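Local coordinates for protein Two-component system sensor histidine kinase (Bacteroides thetaiotaomicron, PDB 3OTT) that probably works as a membrane-bound sensor histidine kinase and transcription regulator, of which this chain is the extracellular beta-propeller and beta-sandwich part, an apparent saccharide sensor, at residues Gly341-Ile346 with Ala358-Met363; Tyr368-Asn373 with Arg402-Tyr407; Gly323-Ser328 with Gly614-Phe619; Gly392-Tyr397 with Asn419-Ile424. All blocks are in the same frame, centred on the assembly; numbering follows the deposited sequence.

Contact 1: residues Gly341-Ile346 with Ala358-Met363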
# COMPACT_ATOMS: atom_id res chain seq x y z
N GLY B 341 -0.79 4.83 -18.58
CA GLY B 341 -1.77 5.90 -18.67
C GLY B 341 -1.25 7.18 -18.07
O GLY B 341 -0.15 7.56 -18.35
N ALA B 342 -2.01 7.78 -17.18
CA ALA B 342 -1.68 9.11 -16.62
C ALA B 342 -0.44 9.03 -15.78
O ALA B 342 0.33 9.96 -15.75
CB ALA B 342 -2.83 9.62 -15.75
N ASN B 343 -0.27 7.95 -15.03
CA ASN B 343 0.80 7.92 -14.03
C ASN B 343 1.88 6.90 -14.36
O ASN B 343 2.24 6.10 -13.48
CB ASN B 343 0.24 7.59 -12.63
CG ASN B 343 1.27 7.91 -11.49
OD1 ASN B 343 2.19 8.75 -11.65
ND2 ASN B 343 1.12 7.22 -10.34
N GLY B 344 2.39 6.91 -15.60
CA GLY B 344 3.49 6.00 -15.95
C GLY B 344 3.08 4.65 -16.54
O GLY B 344 1.91 4.41 -16.89
N LEU B 345 4.04 3.73 -16.65
CA LEU B 345 3.84 2.54 -17.45
C LEU B 345 4.31 1.29 -16.70
O LEU B 345 5.46 1.21 -16.26
CB LEU B 345 4.63 2.68 -18.78
CG LEU B 345 4.69 1.54 -19.80
CD1 LEU B 345 3.36 1.24 -20.48
CD2 LEU B 345 5.79 1.80 -20.89
N ILE B 346 3.44 0.30 -16.63
CA ILE B 346 3.71 -0.87 -15.85
C ILE B 346 3.91 -2.08 -16.77
O ILE B 346 3.01 -2.37 -17.59
CB ILE B 346 2.59 -1.13 -14.85
CG1 ILE B 346 2.30 0.13 -14.02
CG2 ILE B 346 2.93 -2.33 -13.92
CD1 ILE B 346 0.99 0.03 -13.23
N ALA B 358 6.29 -6.95 -11.33
CA ALA B 358 5.90 -5.74 -12.04
C ALA B 358 7.06 -4.77 -12.03
O ALA B 358 7.78 -4.66 -11.04
CB ALA B 358 4.70 -5.12 -11.38
N ILE B 359 7.25 -4.08 -13.13
CA ILE B 359 8.15 -2.93 -13.12
C ILE B 359 7.36 -1.69 -13.53
O ILE B 359 6.64 -1.71 -14.54
CB ILE B 359 9.32 -3.16 -14.07
CG1 ILE B 359 10.11 -4.38 -13.61
CG2 ILE B 359 10.24 -1.95 -14.13
CD1 ILE B 359 11.10 -4.83 -14.68
N TRP B 360 7.51 -0.60 -12.78
CA TRP B 360 6.68 0.54 -12.99
C TRP B 360 7.59 1.71 -13.34
O TRP B 360 8.32 2.19 -12.44
CB TRP B 360 5.88 0.86 -11.72
CG TRP B 360 4.76 1.86 -11.95
CD1 TRP B 360 4.66 2.80 -12.94
CD2 TRP B 360 3.58 1.98 -11.15
NE1 TRP B 360 3.48 3.49 -12.81
CE2 TRP B 360 2.79 2.99 -11.72
CE3 TRP B 360 3.10 1.29 -10.00
CZ2 TRP B 360 1.56 3.37 -11.19
CZ3 TRP B 360 1.88 1.66 -9.46
CH2 TRP B 360 1.11 2.69 -10.06
N TYR B 361 7.54 2.11 -14.62
CA TYR B 361 8.37 3.19 -15.18
C TYR B 361 7.67 4.52 -14.99
O TYR B 361 6.47 4.68 -15.39
CB TYR B 361 8.62 2.98 -16.67
CG TYR B 361 9.48 1.79 -16.94
CD1 TYR B 361 8.91 0.49 -17.08
CD2 TYR B 361 10.88 1.92 -17.02
CE1 TYR B 361 9.73 -0.65 -17.28
CE2 TYR B 361 11.71 0.76 -17.25
CZ TYR B 361 11.09 -0.51 -17.36
OH TYR B 361 11.84 -1.64 -17.55
N ARG B 362 8.35 5.45 -14.32
CA ARG B 362 7.80 6.80 -14.24
C ARG B 362 8.80 7.85 -14.04
O ARG B 362 9.96 7.54 -13.70
CB ARG B 362 6.70 6.96 -13.22
CG ARG B 362 7.11 6.75 -11.90
CD ARG B 362 6.48 5.46 -11.48
NE ARG B 362 5.36 5.59 -10.54
CZ ARG B 362 5.38 4.98 -9.36
NH1 ARG B 362 6.44 4.25 -9.02
NH2 ARG B 362 4.36 5.08 -8.52
N MET B 363 8.35 9.07 -14.26
CA MET B 363 9.19 10.20 -14.07
C MET B 363 9.47 10.31 -12.59
O MET B 363 8.56 10.32 -11.77
CB MET B 363 8.54 11.47 -14.67
CG MET B 363 9.05 12.78 -14.09
SD MET B 363 10.61 13.34 -14.77
CE MET B 363 11.87 12.50 -13.83

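Contact 2: residues Tyr368-Asn373 with Arg402-Tyr407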
# COMPACT_ATOMS: atom_id res chain seq x y z
N TYR B 368 13.87 3.16 -12.58
CA TYR B 368 13.15 2.98 -13.82
C TYR B 368 12.50 4.29 -14.31
O TYR B 368 11.26 4.42 -14.31
CB TYR B 368 12.13 1.85 -13.71
CG TYR B 368 12.72 0.51 -13.30
CD1 TYR B 368 13.56 -0.19 -14.17
CD2 TYR B 368 12.49 -0.03 -12.03
CE1 TYR B 368 14.15 -1.41 -13.78
CE2 TYR B 368 13.08 -1.26 -11.65
CZ TYR B 368 13.88 -1.94 -12.55
OH TYR B 368 14.47 -3.14 -12.21
N PRO B 369 13.32 5.26 -14.74
CA PRO B 369 12.73 6.55 -15.10
C PRO B 369 12.05 6.56 -16.46
O PRO B 369 12.30 5.71 -17.29
CB PRO B 369 13.93 7.53 -15.04
CG PRO B 369 15.17 6.64 -15.31
CD PRO B 369 14.78 5.21 -15.00
N LEU B 370 11.12 7.50 -16.64
CA LEU B 370 10.55 7.83 -17.93
C LEU B 370 10.67 9.32 -18.16
O LEU B 370 10.60 10.09 -17.21
CB LEU B 370 9.09 7.48 -17.98
CG LEU B 370 8.68 6.19 -18.65
CD1 LEU B 370 7.15 6.21 -18.91
CD2 LEU B 370 9.45 5.98 -19.89
N SER B 371 10.82 9.72 -19.41
CA SER B 371 10.88 11.13 -19.77
C SER B 371 9.62 11.90 -19.30
O SER B 371 9.74 13.08 -19.04
CB SER B 371 11.08 11.35 -21.30
OG SER B 371 10.10 10.58 -22.04
N HIS B 372 8.46 11.21 -19.16
CA HIS B 372 7.14 11.82 -18.83
C HIS B 372 6.20 10.70 -18.40
O HIS B 372 6.25 9.60 -18.96
CB HIS B 372 6.49 12.52 -20.03
CG HIS B 372 5.55 13.63 -19.67
ND1 HIS B 372 4.27 13.42 -19.19
CD2 HIS B 372 5.70 14.97 -19.73
CE1 HIS B 372 3.69 14.58 -18.94
NE2 HIS B 372 4.53 15.54 -19.26
N ASN B 373 5.32 11.00 -17.44
CA ASN B 373 4.36 10.00 -16.97
C ASN B 373 3.18 9.70 -17.90
O ASN B 373 2.59 8.59 -17.85
CB ASN B 373 3.84 10.45 -15.59
CG ASN B 373 4.82 10.13 -14.49
OD1 ASN B 373 5.71 9.31 -14.67
ND2 ASN B 373 4.69 10.78 -13.38
N ARG B 402 16.46 -3.12 -19.63
CA ARG B 402 15.20 -2.87 -18.94
C ARG B 402 14.99 -1.37 -18.77
O ARG B 402 14.43 -0.93 -17.81
CB ARG B 402 15.13 -3.68 -17.63
CG ARG B 402 14.93 -5.22 -17.87
CD ARG B 402 14.98 -6.12 -16.60
NE ARG B 402 16.19 -5.89 -15.80
CZ ARG B 402 16.23 -5.53 -14.51
NH1 ARG B 402 15.11 -5.40 -13.80
NH2 ARG B 402 17.40 -5.33 -13.91
N GLN B 403 15.51 -0.61 -19.73
CA GLN B 403 15.45 0.84 -19.71
C GLN B 403 14.92 1.35 -21.06
O GLN B 403 15.14 0.70 -22.12
CB GLN B 403 16.82 1.48 -19.38
CG GLN B 403 17.43 1.16 -17.99
CD GLN B 403 16.58 1.65 -16.81
OE1 GLN B 403 15.87 2.66 -16.89
NE2 GLN B 403 16.63 0.93 -15.72
N PHE B 404 14.18 2.47 -21.01
CA PHE B 404 13.82 3.23 -22.24
C PHE B 404 14.93 4.13 -22.75
O PHE B 404 15.72 4.64 -21.97
CB PHE B 404 12.52 4.03 -22.05
CG PHE B 404 11.32 3.13 -22.00
CD1 PHE B 404 10.71 2.69 -23.20
CD2 PHE B 404 10.90 2.61 -20.81
CE1 PHE B 404 9.68 1.81 -23.16
CE2 PHE B 404 9.86 1.71 -20.77
CZ PHE B 404 9.25 1.31 -21.92
N ILE B 405 14.98 4.28 -24.07
CA ILE B 405 15.90 5.19 -24.74
C ILE B 405 15.02 6.29 -25.32
O ILE B 405 14.07 6.00 -26.06
CB ILE B 405 16.66 4.51 -25.92
CG1 ILE B 405 17.74 3.58 -25.42
CG2 ILE B 405 17.31 5.55 -26.87
CD1 ILE B 405 17.32 2.19 -25.31
N HIS B 406 15.35 7.54 -25.00
CA HIS B 406 14.56 8.69 -25.34
C HIS B 406 15.16 9.30 -26.60
O HIS B 406 16.39 9.26 -26.80
CB HIS B 406 14.67 9.67 -24.18
CG HIS B 406 13.95 10.97 -24.42
ND1 HIS B 406 14.60 12.11 -24.83
CD2 HIS B 406 12.64 11.30 -24.30
CE1 HIS B 406 13.72 13.10 -24.94
NE2 HIS B 406 12.53 12.64 -24.62
N TYR B 407 14.28 9.85 -27.44
CA TYR B 407 14.65 10.56 -28.67
C TYR B 407 13.96 11.92 -28.81
O TYR B 407 12.75 12.07 -28.56
CB TYR B 407 14.27 9.73 -29.93
CG TYR B 407 14.82 8.33 -29.97
CD1 TYR B 407 16.12 8.08 -30.44
CD2 TYR B 407 14.06 7.26 -29.52
CE1 TYR B 407 16.64 6.81 -30.47
CE2 TYR B 407 14.56 5.95 -29.56
CZ TYR B 407 15.85 5.74 -30.05
OH TYR B 407 16.36 4.45 -30.05
O HOH W 1 14.01 3.67 -18.49

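Contact 3: residues Gly323-Ser328 with Gly614-Phe619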
# COMPACT_ATOMS: atom_id res chain seq x y z
N GLY B 323 -1.72 5.17 -7.76
CA GLY B 323 -2.77 5.15 -8.72
C GLY B 323 -2.28 5.20 -10.16
O GLY B 323 -1.13 5.50 -10.39
N ASN B 324 -3.16 4.86 -11.11
CA ASN B 324 -2.93 5.08 -12.48
C ASN B 324 -4.25 5.09 -13.15
O ASN B 324 -5.08 4.30 -12.79
CB ASN B 324 -2.07 3.97 -13.10
CG ASN B 324 -1.34 4.44 -14.34
OD1 ASN B 324 -1.73 5.40 -14.97
ND2 ASN B 324 -0.24 3.80 -14.65
N GLN B 325 -4.47 5.96 -14.12
CA GLN B 325 -5.60 5.83 -15.03
C GLN B 325 -5.11 5.27 -16.38
O GLN B 325 -4.30 5.89 -17.08
CB GLN B 325 -6.25 7.19 -15.26
CG GLN B 325 -7.48 7.14 -16.23
CD GLN B 325 -8.72 6.71 -15.51
OE1 GLN B 325 -8.92 7.08 -14.35
NE2 GLN B 325 -9.56 5.92 -16.18
N PHE B 326 -5.63 4.11 -16.77
CA PHE B 326 -5.08 3.38 -17.91
C PHE B 326 -5.63 3.82 -19.23
O PHE B 326 -6.87 3.78 -19.42
CB PHE B 326 -5.27 1.85 -17.73
CG PHE B 326 -4.48 1.28 -16.57
CD1 PHE B 326 -5.13 0.79 -15.46
CD2 PHE B 326 -3.09 1.23 -16.61
CE1 PHE B 326 -4.39 0.27 -14.41
CE2 PHE B 326 -2.35 0.72 -15.54
CZ PHE B 326 -2.99 0.24 -14.46
N TYR B 327 -4.73 4.28 -20.12
CA TYR B 327 -5.09 4.75 -21.46
C TYR B 327 -4.57 3.85 -22.61
O TYR B 327 -5.09 3.91 -23.73
CB TYR B 327 -4.71 6.23 -21.70
CG TYR B 327 -5.46 7.20 -20.77
CD1 TYR B 327 -6.85 7.41 -20.90
CD2 TYR B 327 -4.79 7.89 -19.78
CE1 TYR B 327 -7.55 8.32 -20.05
CE2 TYR B 327 -5.48 8.78 -18.90
CZ TYR B 327 -6.84 9.01 -19.07
OH TYR B 327 -7.49 9.88 -18.21
N SER B 328 -3.58 3.04 -22.32
CA SER B 328 -3.00 2.11 -23.31
C SER B 328 -2.68 0.81 -22.61
O SER B 328 -1.98 0.76 -21.58
CB SER B 328 -1.72 2.65 -23.90
OG SER B 328 -1.91 3.95 -24.38
N GLY B 614 -9.39 -1.10 -19.30
CA GLY B 614 -8.52 -0.36 -18.38
C GLY B 614 -9.25 0.86 -17.93
O GLY B 614 -10.01 1.46 -18.70
N GLY B 615 -9.10 1.18 -16.67
CA GLY B 615 -9.88 2.24 -16.07
C GLY B 615 -9.13 2.84 -14.92
O GLY B 615 -7.92 2.98 -14.99
N ALA B 616 -9.86 3.22 -13.86
CA ALA B 616 -9.28 3.95 -12.74
C ALA B 616 -8.66 2.98 -11.75
O ALA B 616 -9.35 2.14 -11.18
CB ALA B 616 -10.38 4.78 -12.06
N ASP B 617 -7.34 3.06 -11.58
CA ASP B 617 -6.64 2.22 -10.57
C ASP B 617 -6.87 0.70 -10.74
O ASP B 617 -6.89 -0.07 -9.76
CB ASP B 617 -7.00 2.70 -9.14
CG ASP B 617 -6.74 4.23 -8.94
OD1 ASP B 617 -5.85 4.82 -9.61
OD2 ASP B 617 -7.44 4.86 -8.14
N GLY B 618 -7.01 0.24 -11.99
CA GLY B 618 -7.25 -1.19 -12.20
C GLY B 618 -7.81 -1.45 -13.57
O GLY B 618 -7.93 -0.53 -14.39
N PHE B 619 -8.13 -2.71 -13.84
CA PHE B 619 -8.67 -3.09 -15.11
C PHE B 619 -9.62 -4.27 -14.95
O PHE B 619 -9.44 -5.11 -14.07
CB PHE B 619 -7.55 -3.45 -16.10
CG PHE B 619 -6.68 -4.57 -15.64
CD1 PHE B 619 -5.55 -4.31 -14.90
CD2 PHE B 619 -7.01 -5.90 -15.92
CE1 PHE B 619 -4.75 -5.35 -14.43
CE2 PHE B 619 -6.20 -6.94 -15.50
CZ PHE B 619 -5.08 -6.67 -14.75

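Contact 4: residues Gly392-Tyr397 with Asn419-Ile424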
# COMPACT_ATOMS: atom_id res chain seq x y z
N GLY B 392 6.48 13.44 -23.19
CA GLY B 392 7.92 13.68 -23.23
C GLY B 392 8.57 12.93 -24.43
O GLY B 392 9.58 12.23 -24.26
N SER B 393 7.98 13.10 -25.61
CA SER B 393 8.47 12.55 -26.88
C SER B 393 8.36 11.01 -26.91
O SER B 393 7.65 10.43 -26.09
CB SER B 393 9.90 13.07 -27.21
OG SER B 393 10.31 12.69 -28.53
N ILE B 394 9.04 10.38 -27.87
CA ILE B 394 8.94 8.96 -28.08
C ILE B 394 10.11 8.22 -27.44
O ILE B 394 11.21 8.73 -27.34
CB ILE B 394 8.84 8.63 -29.58
CG1 ILE B 394 10.03 9.15 -30.40
CG2 ILE B 394 7.63 9.26 -30.15
CD1 ILE B 394 10.25 8.33 -31.71
N ASN B 395 9.85 7.01 -26.98
CA ASN B 395 10.91 6.19 -26.43
C ASN B 395 10.88 4.78 -27.01
O ASN B 395 9.81 4.29 -27.40
CB ASN B 395 10.72 6.06 -24.93
CG ASN B 395 10.86 7.38 -24.19
OD1 ASN B 395 11.92 7.70 -23.73
ND2 ASN B 395 9.77 8.12 -24.04
N ARG B 396 12.05 4.13 -27.02
CA ARG B 396 12.18 2.76 -27.44
C ARG B 396 12.66 1.91 -26.25
O ARG B 396 13.58 2.32 -25.56
CB ARG B 396 13.21 2.67 -28.57
CG ARG B 396 13.58 1.23 -29.00
CD ARG B 396 14.47 1.15 -30.30
NE ARG B 396 15.84 1.59 -30.04
CZ ARG B 396 16.75 0.89 -29.35
NH1 ARG B 396 16.45 -0.30 -28.85
NH2 ARG B 396 17.95 1.38 -29.14
N TYR B 397 12.07 0.74 -26.04
CA TYR B 397 12.54 -0.11 -24.94
C TYR B 397 13.76 -0.91 -25.31
O TYR B 397 13.81 -1.47 -26.38
CB TYR B 397 11.49 -1.11 -24.52
CG TYR B 397 11.68 -1.72 -23.14
CD1 TYR B 397 11.80 -0.91 -21.97
CD2 TYR B 397 11.68 -3.12 -22.98
CE1 TYR B 397 11.91 -1.47 -20.73
CE2 TYR B 397 11.79 -3.69 -21.74
CZ TYR B 397 11.92 -2.88 -20.61
OH TYR B 397 12.03 -3.47 -19.36
N ASN B 419 7.84 16.57 -28.88
CA ASN B 419 7.60 16.56 -27.42
C ASN B 419 6.29 15.94 -26.97
O ASN B 419 6.27 15.14 -26.04
CB ASN B 419 7.63 18.00 -26.86
CG ASN B 419 9.03 18.56 -26.77
OD1 ASN B 419 10.04 17.82 -26.91
ND2 ASN B 419 9.12 19.88 -26.53
N TRP B 420 5.21 16.34 -27.65
CA TRP B 420 3.89 15.79 -27.39
C TRP B 420 3.47 14.80 -28.46
O TRP B 420 2.84 15.17 -29.41
CB TRP B 420 2.86 16.94 -27.27
CG TRP B 420 3.15 17.88 -26.10
CD1 TRP B 420 4.01 17.66 -25.04
CD2 TRP B 420 2.56 19.17 -25.87
NE1 TRP B 420 3.97 18.72 -24.18
CE2 TRP B 420 3.09 19.66 -24.65
CE3 TRP B 420 1.61 19.95 -26.56
CZ2 TRP B 420 2.72 20.91 -24.10
CZ3 TRP B 420 1.23 21.21 -26.02
CH2 TRP B 420 1.80 21.67 -24.80
N THR B 421 3.80 13.53 -28.27
CA THR B 421 3.51 12.46 -29.22
C THR B 421 2.27 11.66 -28.87
O THR B 421 2.15 11.22 -27.73
CB THR B 421 4.75 11.51 -29.35
OG1 THR B 421 5.80 12.27 -29.98
CG2 THR B 421 4.42 10.32 -30.33
N TYR B 422 1.35 11.49 -29.84
CA TYR B 422 0.05 10.84 -29.58
C TYR B 422 -0.04 9.45 -30.15
O TYR B 422 -0.78 8.66 -29.58
CB TYR B 422 -1.18 11.64 -30.13
CG TYR B 422 -1.55 12.76 -29.17
CD1 TYR B 422 -0.61 13.76 -28.85
CD2 TYR B 422 -2.79 12.78 -28.51
CE1 TYR B 422 -0.92 14.79 -27.93
CE2 TYR B 422 -3.10 13.82 -27.57
CZ TYR B 422 -2.16 14.80 -27.30
OH TYR B 422 -2.43 15.82 -26.41
N TYR B 423 0.69 9.17 -31.24
CA TYR B 423 0.55 7.90 -31.94
C TYR B 423 1.77 7.64 -32.79
O TYR B 423 2.43 8.59 -33.31
CB TYR B 423 -0.72 7.91 -32.83
CG TYR B 423 -1.58 6.67 -32.81
CD1 TYR B 423 -2.32 6.32 -31.67
CD2 TYR B 423 -1.67 5.85 -33.93
CE1 TYR B 423 -3.14 5.18 -31.64
CE2 TYR B 423 -2.47 4.70 -33.90
CZ TYR B 423 -3.20 4.40 -32.75
OH TYR B 423 -3.98 3.26 -32.71
N ILE B 424 2.05 6.37 -32.98
CA ILE B 424 3.19 5.91 -33.75
C ILE B 424 2.88 4.61 -34.41
O ILE B 424 2.16 3.78 -33.84
CB ILE B 424 4.39 5.71 -32.85
CG1 ILE B 424 5.56 5.07 -33.60
CG2 ILE B 424 4.06 4.79 -31.75
CD1 ILE B 424 6.89 5.40 -32.91

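Contact 1: residues Gly341-Ile346 with Ala358-Met363
At the outer edge of a beta-propeller blade, a hairpin pairs Leu345 with Tyr361 and Ile346 with Trp360. The first is the antiparallel hydrogen-bonded pair: Leu345 N reaches Tyr361 O at 2.9 Å, and Tyr361 N returns to Leu345 O at 2.8 Å. Next along is the non-hydrogen-bonded pair, where the indole of Trp360 does most of the work. Trp360 CG is anti to its backbone N (chi1 -167°); Ile346 CG1 lies 3.5 Å from the centroid of the Trp360 five-membered ring, almost on the ring normal, a CH-pi contact. Ile346 CD1 goes on over the fused bond, 3.8 Å from Trp360 CE2. Strand 359-361 is the last and outermost of the four antiparallel strands of this blade. Trp360 NE1 donates to Asn343 O at 3.0 Å, the oxygen lying 16° out of the ring plane, which ties the ring to the loop that leads into strand 344-346. On the opposite face sits the guanidinium of Arg362, its CZ over the middle of the indole; Arg362 NH2 also makes a salt bridge with Asp322. Gly344, which has no side chain, lets its CA come within 3.3 Å of Tyr361 O. On the face shared with Leu345, the Tyr361 ring has Leu345 O at its edge, and its hydroxyl is hydrogen-bonded to Tyr397 OH and Arg402 O.

Contact 2: residues Tyr368-Asn373 with Arg402-Tyr407
Tyr368 lies across Gln403 and ends at Arg402, so its side chain is the one to follow. Its CB packs on the ring of Tyr361. CG stands beside the backbone N (chi1 -57°), and from there the ring heads toward 402-407. Tyr368 CD1 is 3.6 Å from Gln403 NE2, with the amide and ring planes only 5° apart, while Arg402 O sits at the ring edge. CE1 stays near the same amide nitrogen, and Tyr368 OH ends 2.8 Å from Arg402 NH1 in a bent, weak hydrogen bond. Both polar atoms of the Gln403 amide have partners: NE2 bonds to Thr367 O, and Gln403 OE1 takes a water at 2.7 Å. That water also donates to Pro369 O and accepts from Phe404 N at 2.8 Å, bridging the two backbones where they do not bond directly. Further on, Leu370 CD2 meets Phe404 CD2 at 3.8 Å. At the far end of the contact Ser371 CB lies against His406 CD2 at 3.4 Å, and Ser371 OG is bonded to Gly392 O. The segment 368-373 belongs to the connection from the outermost strand of one blade to the innermost strand of the next, and here it runs nearly parallel to the outer strand of that next blade, a link characteristic of the beta-propeller.

Contact 3: residues Gly323-Ser328 with Gly614-Phe619
Phe326 packs against Gly614, Gly615 and Gly618, and this is the buried, tight part of the contact. Phe326 N bonds to Gly615 O at 3.1 Å, very straight at 172°. The ring lies beneath the hairpin: Phe326 CD1 touches Gly618 O at 3.3 Å, that oxygen lying near the ring plane at its edge, and Asn324 CB rests over one face. In the fold, Ala616 and Asp617 form the tight turn between strands 610-615 and 618-623 of the closing blade, which strand 310-313 completes in the velcro manner of propellers, and the turn docks on the start of the innermost strand, 326-331, of the following blade. The tip of that turn is the solvent side. There Asp617 clasps Asn324 through two bonds: Asp617 N donates to Asn324 O at 2.8 Å, nearly in line with the carbonyl, and Asn324 N donates to Asp617 OD1 at 3.1 Å. Asp617 OD1 also comes within 3.2 Å of Gly323 CA, where the absence of a side chain leaves it room. Gln325, bent at chi2 (82°), brings CD back toward the turn, and its amide touches Gly615 and Ala616, with Gln325 OE1 3.6 Å from Ala616 CB; these contacts are packing alone, and NE2 bonds instead to Thr600 OG1.

Contact 4: residues Gly392-Tyr397 with Asn419-Ile424
The backbones of Ser393 and Asn419 come together at a single point, CA to CA 4.1 Å, where Ser393 N donates to Asn419 O at 2.7 Å; the nitrogen is tilted 34° from the carbonyl plane, and the C=O...N angle is 127°. This is a junction between neighbouring blades of the propeller: the turn joining strands 386-390 and 393-398 of one blade meets the residues leading into 421-426, the innermost strand of the next. Gly392 N is also near Asn419 O but badly angled for a bond, and it donates to Thr390 OG1 instead. Ser393 CB lies 4.2 Å from Asn419 CA, and its OG turns away to Tyr407 O, a bond that ties the turn to the outer strand of its own blade. Beyond the junction the strands diverge, and the side chains of Ile394 and Thr421 meet between them. Thr421 points its CB toward 392-397, and its OG1, placed beside its own backbone N, is bonded to Thr418 O. Around this pair, Thr421 also touches Ala389 and Ile434, and Ile394 touches Ile409. Ile394 CG1 takes the crowded position between backbone N and carbonyl carbon, and CG2 is the branch facing Thr421. Ile394 CG2 sits 3.5 Å from Thr421 OG1 and 3.4 Å from Thr421 CG2, the latter tighter than usual for two carbons.

From the N terminus, contact 3 opens first at 323-328, where the inner strand of a blade begins, and closes last, nearly 290 residues later, at 614-619 in the blade that closes this propeller; the other three lie within that span. Contact 1 shuts a short hairpin at the outer edge of the blade that begins at 326-331. Contact 2 follows in series, reaching from the linker after that hairpin to the outer strand of the next blade. Contact 4 starts before contact 2 has closed, so the two cross, and it carries the chain on to a third blade. Contacts 3 and 4 are alike in joining a hairpin turn to the neighbouring blade's inner strand. All four touch the second subunit.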